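Local coordinates for protein alkylhalidase CmlS (Streptomyces venezuelae, PDB 3I3L) that is a flavin-dependent halogenase of chloramphenicol biosynthesis that holds its FAD through a covalent bond to an aspartate side chain, at residues A[41-46]-A[141-146]; A[80-85]-A[131-136]; A[342-347]-A[498-503]; A[359-364]-A[509-514]. All blocks are in the same frame, centred on the assembly; numbering follows the deposited sequence.

Contact 1 of 4, residues A[41-46]-A[141-146]; sequences TLHKLG and RGITVH
His43 and Arg141 show how the last turn of one helix can rest on the backbone that leaves another. In 41-46, Thr41 and Leu42 face other parts of the fold: Thr41 lies against Val336 and Ala339 of helix 327-347, Leu42 against Val49 of the central sheet. His43 is the residue that reaches across. Its CG stands anti to the backbone N (chi1 166°), which carries the imidazole out to where chain 141-146 turns. One face of the ring takes a CH-pi contact from Arg141 CB, 4.2 Å from the ring centroid and set toward the rim, while His43 CE1 approaches Arg141 O at 3.2 Å. Lower on the same side chain, His43 CB packs on Ile143 CD1 at 3.8 Å. The guanidinium of Arg141 leads away from the imidazole, the two planes being 54° apart, and is held by Glu137 and the carbonyl of Leu77. Beyond Lys44 the helix closes at Gly46 in a Schellman motif, with Gly46 N bonded to His43 O at 2.8 Å; Gly142 ends helix 127-140 in the same way. Ile143 then starts the run into strand 144-146, which pairs in parallel with strand 48-52. Two helix ends thus meet beside the edge strand of a mainly parallel sheet, as expected of the Rossmann-type FAD-binding fold whose probable GxGxxG motif runs from the end of strand 25-29 into the start of helix 33-44.

Contact 2 of 4, residues A[80-85]-A[131-136]; sequences QEKIDA and DKLLLD
Lys82 and Leu133 carry the apolar part of this helix-to-helix contact, running past one another in opposite directions. Leu133 CD2 lies against the far end of the lysine, 3.4 Å from Lys82 CE, which is tight for two carbons. Leu133 has its CG anti to the backbone N (chi1 -178°), and this turns its branched end out toward helix 80-86. A bend at chi3 (97°) turns the end of the lysine, CE and NZ, against Leu133 CD2. Deeper in, Ile83 and Leu134 both pack on Leu74 of helix 68-76, which joins the two segments indirectly. Helix 127-140 belongs to the FAD-binding domain: Arg127 at its start binds the cofactor, and Asp131 forms salt bridges with Arg127 and with Arg59, another FAD-binding residue. Helix 80-86 therefore packs on an element that contributes directly to the cofactor site. Among the polar groups, Lys82 NZ stands 3.5 Å from Leu133 O and 4.2 Å from Asp136 CB, and it makes a long, weak ion pair with Glu137. The carboxylate of Asp136 is engaged within its own helix instead, its OD2 receiving Lys132 NZ on the syn lone pair at 3.2 Å in a salt bridge. On the first helix, Gln80 NE2 donates to Asp84 OD1 at 3.1 Å, meeting it from above the carboxylate plane.

Contact 3 of 4, residues A[342-347]-A[498-503]; sequences IDRITR and LEQREV
Arg344 and Leu498 cross at about a right angle, the aliphatic base of the arginine lying over the leucine while its guanidinium reaches past the carbonyl of Leu498 toward Gln500. Arg344 CB and CG each sit 4.0 Å from Leu498 CD2. A bend at chi2 (81°) brings Arg344 NH1 to Leu498 O in a weak hydrogen bond of 3.3 Å, with an N-H...O angle of only 130°. Further out, the guanidinium and the Gln500 amide are inclined at 62°, and Arg344 NH2 lies close to Gln500 OE1 at an angle too poor for a hydrogen bond. The stronger partner of the guanidinium is Glu351, which takes NE in a salt bridge. Arg347 turns toward its own helix and grips Asp343 OD2 side-on with NE and NH2, both from the same face of the carboxylate; the NH2 bond is 2.9 Å, and Arg497 also forms a salt bridge with this oxygen. One water donates to Asp343 OD2 and accepts from Leu498 N at 2.7 Å, and a second accepts from Arg344 NH1 and Arg347 NH2 while donating to Leu498 O. With an alanine in place of Arg344, Glu351 would probably lose its charged mate, and the second water and Leu498 O their NH1 donor. Charged residues and water thus dock the start of the middle strand of a three-stranded antiparallel sheet on a helix end of the FAD-binding domain, a hydrated interdomain junction.

Contact 4 of 4, residues A[359-364]-A[509-514]; sequences YNRTYR and GLDMAQ
A salt bridge joins Arg361 NH2 to Asp511 OD2 at 2.7 Å, the two side chains arriving from opposite directions. Although short, its hydrogen bond is weak in geometry, with an N-H...O angle of 125°. The oxygen lies at the edge of the guanidinium, near its plane, whereas the carboxylate is turned 69° from that plane, and NH2 is the one nitrogen in close contact; Asp511 OD1 remains 3.5 Å from the same NH2. Arg361 spans the gap because its chain is extended from CG to NE, starting anti to the backbone N (chi1 171°). Both charges have second partners: Glu365 holds Arg361 NE, and Lys486 binds Asp511 OD1. Packing is slight by comparison. Ala513 CB lies at the guanidinium edge, 4.2 Å from Arg361 NH1, and His488 of strand 483-491, at the other edge of the sheet, touches both residues. A leucine in place of Arg361 would probably cost Asp511 OD2 and Glu365 the positive charge they share. Helix 352-382 and the short edge strand 511-512 are therefore joined here chiefly by electrostatics, and the row of alternating charges, Glu365, Arg361, Asp511 and Lys486, is likely to stabilise the buried carboxylate in its ionised form.

Contacts 1 and 2 lie wholly within the FAD-binding domain and are adjacent in the chain, helix 127-140 being followed after a short turn by strand 144-146, and Leu135 packs on Val145. Both rest mainly on side-chain packing. Contacts 3 and 4 instead tie successive helices, 327-347 and 352-382, to adjacent strands of one C-terminal sheet, and there arginine supplies the polar links, through water and one weak direct bond in the former and a direct ion pair in the latter. Each of the four is only partly buried. Contact 1 touches contact 3 through Leu45 and Asp343, whereas contact 2 approaches neither contact 3 nor contact 4.

Contact 1 of 4, residues A[41-46]-A[141-146]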
# COMPACT_ATOMS: atom_id res chain seq x y z
N THR A 41 5.10 -17.10 6.96
CA THR A 41 6.19 -16.39 7.63
C THR A 41 6.41 -16.91 9.06
O THR A 41 7.53 -17.10 9.47
CB THR A 41 5.96 -14.85 7.62
OG1 THR A 41 5.79 -14.45 6.28
CG2 THR A 41 7.13 -14.08 8.23
N LEU A 42 5.31 -17.13 9.81
CA LEU A 42 5.37 -17.67 11.17
C LEU A 42 5.99 -19.10 11.19
O LEU A 42 6.73 -19.42 12.09
CB LEU A 42 3.97 -17.76 11.78
CG LEU A 42 3.41 -16.55 12.50
CD1 LEU A 42 1.86 -16.65 12.63
CD2 LEU A 42 4.13 -16.28 13.85
N HIS A 43 5.70 -19.92 10.19
CA HIS A 43 6.31 -21.25 10.05
C HIS A 43 7.83 -21.16 9.81
O HIS A 43 8.60 -21.81 10.51
CB HIS A 43 5.64 -22.01 8.93
CG HIS A 43 6.40 -23.21 8.50
ND1 HIS A 43 6.20 -24.47 9.06
CD2 HIS A 43 7.34 -23.37 7.53
CE1 HIS A 43 7.00 -25.34 8.48
NE2 HIS A 43 7.71 -24.70 7.55
N LYS A 44 8.25 -20.31 8.88
CA LYS A 44 9.67 -20.10 8.61
C LYS A 44 10.35 -19.57 9.89
O LYS A 44 11.56 -19.82 10.12
CB LYS A 44 9.81 -19.07 7.47
CG LYS A 44 11.25 -18.65 7.08
CD LYS A 44 11.20 -17.72 5.87
CE LYS A 44 12.59 -17.20 5.45
NZ LYS A 44 13.38 -18.32 4.84
N LEU A 45 9.61 -18.82 10.72
CA LEU A 45 10.20 -18.32 11.97
C LEU A 45 10.14 -19.38 13.11
O LEU A 45 10.57 -19.11 14.23
CB LEU A 45 9.56 -17.01 12.43
CG LEU A 45 9.73 -15.81 11.51
CD1 LEU A 45 8.83 -14.66 11.98
CD2 LEU A 45 11.22 -15.36 11.44
N GLY A 46 9.60 -20.55 12.79
CA GLY A 46 9.65 -21.70 13.65
C GLY A 46 8.47 -21.85 14.58
O GLY A 46 8.58 -22.56 15.58
N ARG A 141 3.86 -27.24 3.60
CA ARG A 141 4.97 -27.05 4.52
C ARG A 141 4.62 -27.62 5.89
O ARG A 141 5.39 -27.51 6.86
CB ARG A 141 5.43 -25.60 4.57
CG ARG A 141 5.84 -25.08 3.21
CD ARG A 141 6.25 -23.64 3.19
NE ARG A 141 6.66 -23.22 1.83
CZ ARG A 141 7.34 -22.10 1.58
NH1 ARG A 141 7.66 -21.31 2.58
NH2 ARG A 141 7.70 -21.79 0.33
N GLY A 142 3.45 -28.23 5.96
CA GLY A 142 3.01 -28.92 7.19
C GLY A 142 2.21 -28.02 8.14
O GLY A 142 1.87 -28.44 9.25
N ILE A 143 1.91 -26.80 7.68
CA ILE A 143 0.96 -25.90 8.34
C ILE A 143 -0.38 -26.52 8.27
O ILE A 143 -0.80 -26.98 7.20
CB ILE A 143 0.90 -24.46 7.66
CG1 ILE A 143 2.21 -23.70 7.90
CG2 ILE A 143 -0.25 -23.72 8.19
CD1 ILE A 143 2.61 -22.64 6.74
N THR A 144 -1.08 -26.52 9.40
CA THR A 144 -2.43 -27.08 9.48
C THR A 144 -3.45 -26.12 8.88
O THR A 144 -3.52 -24.95 9.30
CB THR A 144 -2.81 -27.34 10.99
OG1 THR A 144 -1.79 -28.13 11.60
CG2 THR A 144 -4.19 -28.06 11.11
N VAL A 145 -4.25 -26.60 7.94
CA VAL A 145 -5.21 -25.73 7.30
C VAL A 145 -6.58 -26.39 7.35
O VAL A 145 -6.72 -27.50 6.89
CB VAL A 145 -4.81 -25.39 5.79
CG1 VAL A 145 -5.97 -24.73 5.04
CG2 VAL A 145 -3.54 -24.53 5.71
N HIS A 146 -7.59 -25.69 7.86
CA HIS A 146 -8.95 -26.15 7.83
C HIS A 146 -9.81 -25.23 6.96
O HIS A 146 -10.21 -24.13 7.39
CB HIS A 146 -9.57 -26.19 9.23
CG HIS A 146 -8.78 -26.96 10.25
ND1 HIS A 146 -8.44 -28.29 10.07
CD2 HIS A 146 -8.31 -26.61 11.47
CE1 HIS A 146 -7.78 -28.71 11.14
NE2 HIS A 146 -7.69 -27.71 12.01

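Contact 2 of 4, residues A[80-85]-A[131-136]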
# COMPACT_ATOMS: atom_id res chain seq x y z
N GLN A 80 8.89 -18.50 -5.73
CA GLN A 80 9.25 -18.05 -7.10
C GLN A 80 8.95 -19.04 -8.23
O GLN A 80 8.42 -18.67 -9.28
CB GLN A 80 10.69 -17.61 -7.20
CG GLN A 80 10.86 -16.70 -8.32
CD GLN A 80 9.93 -15.50 -8.21
OE1 GLN A 80 10.02 -14.69 -7.27
NE2 GLN A 80 9.03 -15.37 -9.19
N GLU A 81 9.32 -20.30 -8.02
CA GLU A 81 9.15 -21.31 -9.05
C GLU A 81 7.67 -21.60 -9.25
O GLU A 81 7.22 -21.62 -10.38
CB GLU A 81 9.86 -22.60 -8.64
CG GLU A 81 11.37 -22.50 -8.68
CD GLU A 81 11.98 -23.86 -8.90
OE1 GLU A 81 11.96 -24.68 -7.93
OE2 GLU A 81 12.44 -24.12 -10.05
N LYS A 82 6.91 -21.83 -8.16
CA LYS A 82 5.47 -22.04 -8.29
C LYS A 82 4.80 -20.87 -9.01
O LYS A 82 3.93 -21.06 -9.88
CB LYS A 82 4.81 -22.35 -6.94
CG LYS A 82 4.80 -23.90 -6.58
CD LYS A 82 3.98 -24.25 -5.33
CE LYS A 82 2.49 -24.74 -5.66
NZ LYS A 82 1.40 -24.55 -4.52
N ILE A 83 5.23 -19.65 -8.69
CA ILE A 83 4.64 -18.47 -9.33
C ILE A 83 4.99 -18.37 -10.83
O ILE A 83 4.11 -18.12 -11.66
CB ILE A 83 5.00 -17.18 -8.57
CG1 ILE A 83 4.18 -17.11 -7.29
CG2 ILE A 83 4.81 -15.91 -9.45
CD1 ILE A 83 4.93 -16.39 -6.20
N ASP A 84 6.26 -18.55 -11.16
CA ASP A 84 6.69 -18.56 -12.57
C ASP A 84 5.88 -19.56 -13.36
O ASP A 84 5.43 -19.26 -14.45
CB ASP A 84 8.19 -18.83 -12.69
CG ASP A 84 9.00 -17.66 -12.22
OD1 ASP A 84 8.36 -16.63 -11.94
OD2 ASP A 84 10.25 -17.75 -12.10
N ALA A 85 5.64 -20.73 -12.76
CA ALA A 85 4.78 -21.77 -13.33
C ALA A 85 3.40 -21.29 -13.74
O ALA A 85 2.81 -21.85 -14.69
CB ALA A 85 4.64 -22.97 -12.36
N ASP A 131 -4.98 -17.06 -4.56
CA ASP A 131 -5.18 -17.31 -3.12
C ASP A 131 -5.04 -18.83 -2.79
O ASP A 131 -4.50 -19.20 -1.76
CB ASP A 131 -6.55 -16.82 -2.67
CG ASP A 131 -6.67 -15.28 -2.65
OD1 ASP A 131 -5.76 -14.58 -3.11
OD2 ASP A 131 -7.68 -14.76 -2.14
N LYS A 132 -5.50 -19.69 -3.70
CA LYS A 132 -5.43 -21.12 -3.46
C LYS A 132 -4.01 -21.66 -3.58
O LYS A 132 -3.66 -22.63 -2.94
CB LYS A 132 -6.36 -21.88 -4.41
CG LYS A 132 -6.21 -23.39 -4.32
CD LYS A 132 -7.32 -24.12 -5.09
CE LYS A 132 -6.88 -25.57 -5.43
NZ LYS A 132 -6.94 -26.43 -4.24
N LEU A 133 -3.19 -21.01 -4.39
CA LEU A 133 -1.80 -21.38 -4.57
C LEU A 133 -0.99 -21.12 -3.27
O LEU A 133 -0.23 -21.96 -2.85
CB LEU A 133 -1.22 -20.60 -5.76
CG LEU A 133 0.19 -20.70 -6.36
CD1 LEU A 133 1.24 -20.09 -5.49
CD2 LEU A 133 0.57 -22.13 -6.71
N LEU A 134 -1.19 -19.97 -2.65
CA LEU A 134 -0.60 -19.65 -1.37
C LEU A 134 -1.02 -20.60 -0.28
O LEU A 134 -0.19 -21.04 0.55
CB LEU A 134 -0.99 -18.25 -0.94
CG LEU A 134 -0.58 -17.07 -1.82
CD1 LEU A 134 -0.77 -15.72 -1.04
CD2 LEU A 134 0.87 -17.18 -2.26
N LEU A 135 -2.30 -20.91 -0.25
CA LEU A 135 -2.81 -21.72 0.82
C LEU A 135 -2.29 -23.18 0.73
O LEU A 135 -1.96 -23.79 1.73
CB LEU A 135 -4.36 -21.66 0.86
CG LEU A 135 -4.96 -22.15 2.20
CD1 LEU A 135 -4.32 -21.36 3.42
CD2 LEU A 135 -6.47 -22.02 2.20
N ASP A 136 -2.27 -23.72 -0.49
CA ASP A 136 -1.73 -25.04 -0.77
C ASP A 136 -0.24 -25.07 -0.49
O ASP A 136 0.27 -26.04 0.01
CB ASP A 136 -2.00 -25.40 -2.24
CG ASP A 136 -3.44 -25.74 -2.49
OD1 ASP A 136 -4.22 -25.79 -1.54
OD2 ASP A 136 -3.82 -25.95 -3.67

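Contact 3 of 4, residues A[342-347]-A[498-503]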
# COMPACT_ATOMS: atom_id res chain seq x y z
N ILE A 342 5.06 -11.29 16.45
CA ILE A 342 4.73 -12.41 17.35
C ILE A 342 6.05 -13.17 17.74
O ILE A 342 6.27 -13.51 18.90
CB ILE A 342 3.71 -13.31 16.69
CG1 ILE A 342 2.28 -12.65 16.71
CG2 ILE A 342 3.60 -14.67 17.48
CD1 ILE A 342 1.35 -13.35 15.75
N ASP A 343 6.92 -13.39 16.77
CA ASP A 343 8.21 -14.03 17.05
C ASP A 343 9.04 -13.27 18.07
O ASP A 343 9.59 -13.84 19.01
CB ASP A 343 9.01 -14.22 15.75
CG ASP A 343 10.34 -14.93 15.99
OD1 ASP A 343 10.33 -16.05 16.56
OD2 ASP A 343 11.38 -14.37 15.64
N ARG A 344 9.14 -11.96 17.90
CA ARG A 344 9.91 -11.15 18.82
C ARG A 344 9.36 -11.17 20.21
O ARG A 344 10.10 -11.20 21.19
CB ARG A 344 10.00 -9.71 18.30
CG ARG A 344 10.89 -8.81 19.07
CD ARG A 344 12.34 -8.99 18.71
NE ARG A 344 13.21 -8.27 19.64
CZ ARG A 344 14.55 -8.30 19.62
NH1 ARG A 344 15.21 -8.95 18.68
NH2 ARG A 344 15.23 -7.65 20.56
N ILE A 345 8.04 -11.09 20.35
CA ILE A 345 7.45 -11.05 21.68
C ILE A 345 7.63 -12.42 22.36
O ILE A 345 7.79 -12.50 23.55
CB ILE A 345 5.94 -10.69 21.64
CG1 ILE A 345 5.74 -9.24 21.15
CG2 ILE A 345 5.28 -10.93 23.04
CD1 ILE A 345 4.28 -8.95 20.69
N THR A 346 7.55 -13.48 21.58
CA THR A 346 7.66 -14.83 22.08
C THR A 346 9.06 -15.06 22.72
O THR A 346 9.14 -15.71 23.76
CB THR A 346 7.43 -15.86 20.96
OG1 THR A 346 6.08 -15.72 20.47
CG2 THR A 346 7.65 -17.30 21.52
N ARG A 347 10.11 -14.53 22.10
CA ARG A 347 11.50 -14.72 22.51
C ARG A 347 11.94 -13.63 23.49
O ARG A 347 12.92 -13.84 24.23
CB ARG A 347 12.44 -14.77 21.29
CG ARG A 347 12.13 -15.94 20.30
CD ARG A 347 13.15 -16.03 19.12
NE ARG A 347 12.98 -14.96 18.14
CZ ARG A 347 13.76 -13.89 18.03
NH1 ARG A 347 14.82 -13.75 18.79
NH2 ARG A 347 13.46 -12.93 17.12
N LEU A 498 12.38 -9.81 13.45
CA LEU A 498 12.29 -8.45 13.84
C LEU A 498 13.56 -8.07 14.60
O LEU A 498 13.81 -8.57 15.69
CB LEU A 498 11.04 -8.20 14.72
CG LEU A 498 10.66 -6.72 14.86
CD1 LEU A 498 10.17 -6.18 13.54
CD2 LEU A 498 9.61 -6.48 16.02
N GLU A 499 14.32 -7.13 14.06
CA GLU A 499 15.57 -6.76 14.68
C GLU A 499 15.42 -5.38 15.30
O GLU A 499 14.66 -4.52 14.81
CB GLU A 499 16.71 -6.71 13.64
CG GLU A 499 17.04 -8.00 12.93
CD GLU A 499 18.20 -7.84 11.88
OE1 GLU A 499 18.54 -6.70 11.49
OE2 GLU A 499 18.72 -8.87 11.39
N GLN A 500 16.17 -5.16 16.34
CA GLN A 500 16.33 -3.81 16.92
C GLN A 500 17.34 -2.96 16.14
O GLN A 500 18.32 -3.48 15.63
CB GLN A 500 16.81 -3.92 18.32
CG GLN A 500 15.84 -3.41 19.32
CD GLN A 500 16.08 -4.03 20.68
OE1 GLN A 500 16.94 -4.88 20.81
NE2 GLN A 500 15.32 -3.61 21.69
N ARG A 501 17.05 -1.67 16.02
CA ARG A 501 17.89 -0.71 15.29
C ARG A 501 17.76 0.62 16.03
O ARG A 501 16.72 0.92 16.58
CB ARG A 501 17.41 -0.54 13.82
N GLU A 502 18.84 1.39 16.06
CA GLU A 502 18.80 2.73 16.63
C GLU A 502 18.69 3.68 15.47
O GLU A 502 19.50 3.60 14.54
CB GLU A 502 20.09 3.04 17.35
CG GLU A 502 20.41 2.09 18.44
CD GLU A 502 21.44 2.68 19.32
OE1 GLU A 502 22.62 2.76 18.87
OE2 GLU A 502 21.08 3.09 20.45
N VAL A 503 17.68 4.55 15.52
CA VAL A 503 17.50 5.61 14.54
C VAL A 503 17.70 7.04 15.09
O VAL A 503 17.59 7.29 16.30
CB VAL A 503 16.14 5.50 13.81
CG1 VAL A 503 16.02 4.14 13.15
CG2 VAL A 503 14.98 5.77 14.74
O HOH W 1 11.15 -11.59 15.09
O HOH W 2 14.79 -10.78 16.37

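Contact 4 of 4, residues A[359-364]-A[509-514]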
# COMPACT_ATOMS: atom_id res chain seq x y z
N TYR A 359 4.09 -2.11 15.76
CA TYR A 359 3.14 -2.62 14.76
C TYR A 359 2.02 -1.57 14.50
O TYR A 359 1.67 -1.34 13.37
CB TYR A 359 2.54 -3.97 15.22
CG TYR A 359 1.65 -4.64 14.17
CD1 TYR A 359 2.21 -5.37 13.10
CD2 TYR A 359 0.28 -4.46 14.20
CE1 TYR A 359 1.37 -5.94 12.10
CE2 TYR A 359 -0.55 -5.03 13.26
CZ TYR A 359 -0.01 -5.77 12.21
OH TYR A 359 -0.86 -6.32 11.26
N ASN A 360 1.51 -0.93 15.57
CA ASN A 360 0.43 0.06 15.43
C ASN A 360 0.89 1.32 14.69
O ASN A 360 0.22 1.77 13.75
CB ASN A 360 -0.13 0.48 16.81
CG ASN A 360 -1.07 -0.53 17.39
OD1 ASN A 360 -2.28 -0.40 17.22
ND2 ASN A 360 -0.52 -1.57 18.08
N ARG A 361 2.03 1.86 15.09
CA ARG A 361 2.58 3.05 14.44
C ARG A 361 2.84 2.81 12.96
O ARG A 361 2.46 3.62 12.11
CB ARG A 361 3.88 3.45 15.10
CG ARG A 361 4.62 4.52 14.36
CD ARG A 361 5.93 4.85 15.12
NE ARG A 361 6.44 6.16 14.71
CZ ARG A 361 7.55 6.34 14.02
NH1 ARG A 361 8.26 5.29 13.64
NH2 ARG A 361 7.95 7.59 13.70
N THR A 362 3.44 1.68 12.65
CA THR A 362 3.85 1.41 11.30
C THR A 362 2.64 1.26 10.40
O THR A 362 2.64 1.79 9.28
CB THR A 362 4.79 0.13 11.23
OG1 THR A 362 6.08 0.50 11.72
CG2 THR A 362 5.02 -0.29 9.84
N TYR A 363 1.62 0.54 10.85
CA TYR A 363 0.41 0.34 10.00
C TYR A 363 -0.35 1.65 9.85
O TYR A 363 -0.87 1.95 8.77
CB TYR A 363 -0.54 -0.72 10.59
CG TYR A 363 -1.20 -1.64 9.58
CD1 TYR A 363 -1.63 -2.93 9.95
CD2 TYR A 363 -1.45 -1.21 8.29
CE1 TYR A 363 -2.29 -3.77 9.02
CE2 TYR A 363 -2.11 -2.00 7.39
CZ TYR A 363 -2.54 -3.27 7.75
OH TYR A 363 -3.13 -4.05 6.78
N ARG A 364 -0.43 2.42 10.94
CA ARG A 364 -1.19 3.65 10.95
C ARG A 364 -0.58 4.63 9.99
O ARG A 364 -1.31 5.26 9.21
CB ARG A 364 -1.25 4.26 12.37
CG ARG A 364 -2.20 5.48 12.46
CD ARG A 364 -2.45 5.98 13.89
NE ARG A 364 -3.02 4.90 14.76
CZ ARG A 364 -2.32 4.25 15.71
NH1 ARG A 364 -1.02 4.58 15.91
NH2 ARG A 364 -2.91 3.30 16.48
N GLY A 509 11.32 13.19 20.51
CA GLY A 509 10.84 11.97 19.91
C GLY A 509 10.67 11.93 18.40
O GLY A 509 10.58 10.83 17.86
N LEU A 510 10.60 13.10 17.72
CA LEU A 510 10.59 13.13 16.22
C LEU A 510 11.74 12.31 15.69
O LEU A 510 12.87 12.39 16.20
CB LEU A 510 10.77 14.53 15.67
CG LEU A 510 9.63 15.30 15.03
CD1 LEU A 510 10.21 16.54 14.34
CD2 LEU A 510 8.84 14.45 14.06
N ASP A 511 11.46 11.51 14.66
CA ASP A 511 12.50 10.66 14.15
C ASP A 511 12.46 10.48 12.65
O ASP A 511 11.57 10.99 11.96
CB ASP A 511 12.50 9.31 14.87
CG ASP A 511 11.19 8.50 14.63
OD1 ASP A 511 11.03 7.50 15.37
OD2 ASP A 511 10.34 8.86 13.76
N MET A 512 13.47 9.76 12.18
CA MET A 512 13.59 9.33 10.79
C MET A 512 14.02 7.90 10.95
O MET A 512 15.19 7.61 11.25
CB MET A 512 14.64 10.15 10.02
CG MET A 512 14.78 9.82 8.49
SD MET A 512 16.02 8.61 8.17
CE MET A 512 17.56 9.43 8.50
N ALA A 513 13.06 7.00 10.79
CA ALA A 513 13.24 5.59 11.12
C ALA A 513 13.80 4.73 9.97
O ALA A 513 14.20 3.60 10.20
CB ALA A 513 11.93 4.98 11.63
N GLN A 514 13.85 5.30 8.77
CA GLN A 514 14.25 4.55 7.56
C GLN A 514 15.73 4.17 7.48
O GLN A 514 16.07 3.35 6.63
CB GLN A 514 13.83 5.29 6.29
CG GLN A 514 12.36 5.70 6.26
CD GLN A 514 12.07 6.99 7.02
OE1 GLN A 514 12.90 7.47 7.78
NE2 GLN A 514 10.88 7.56 6.81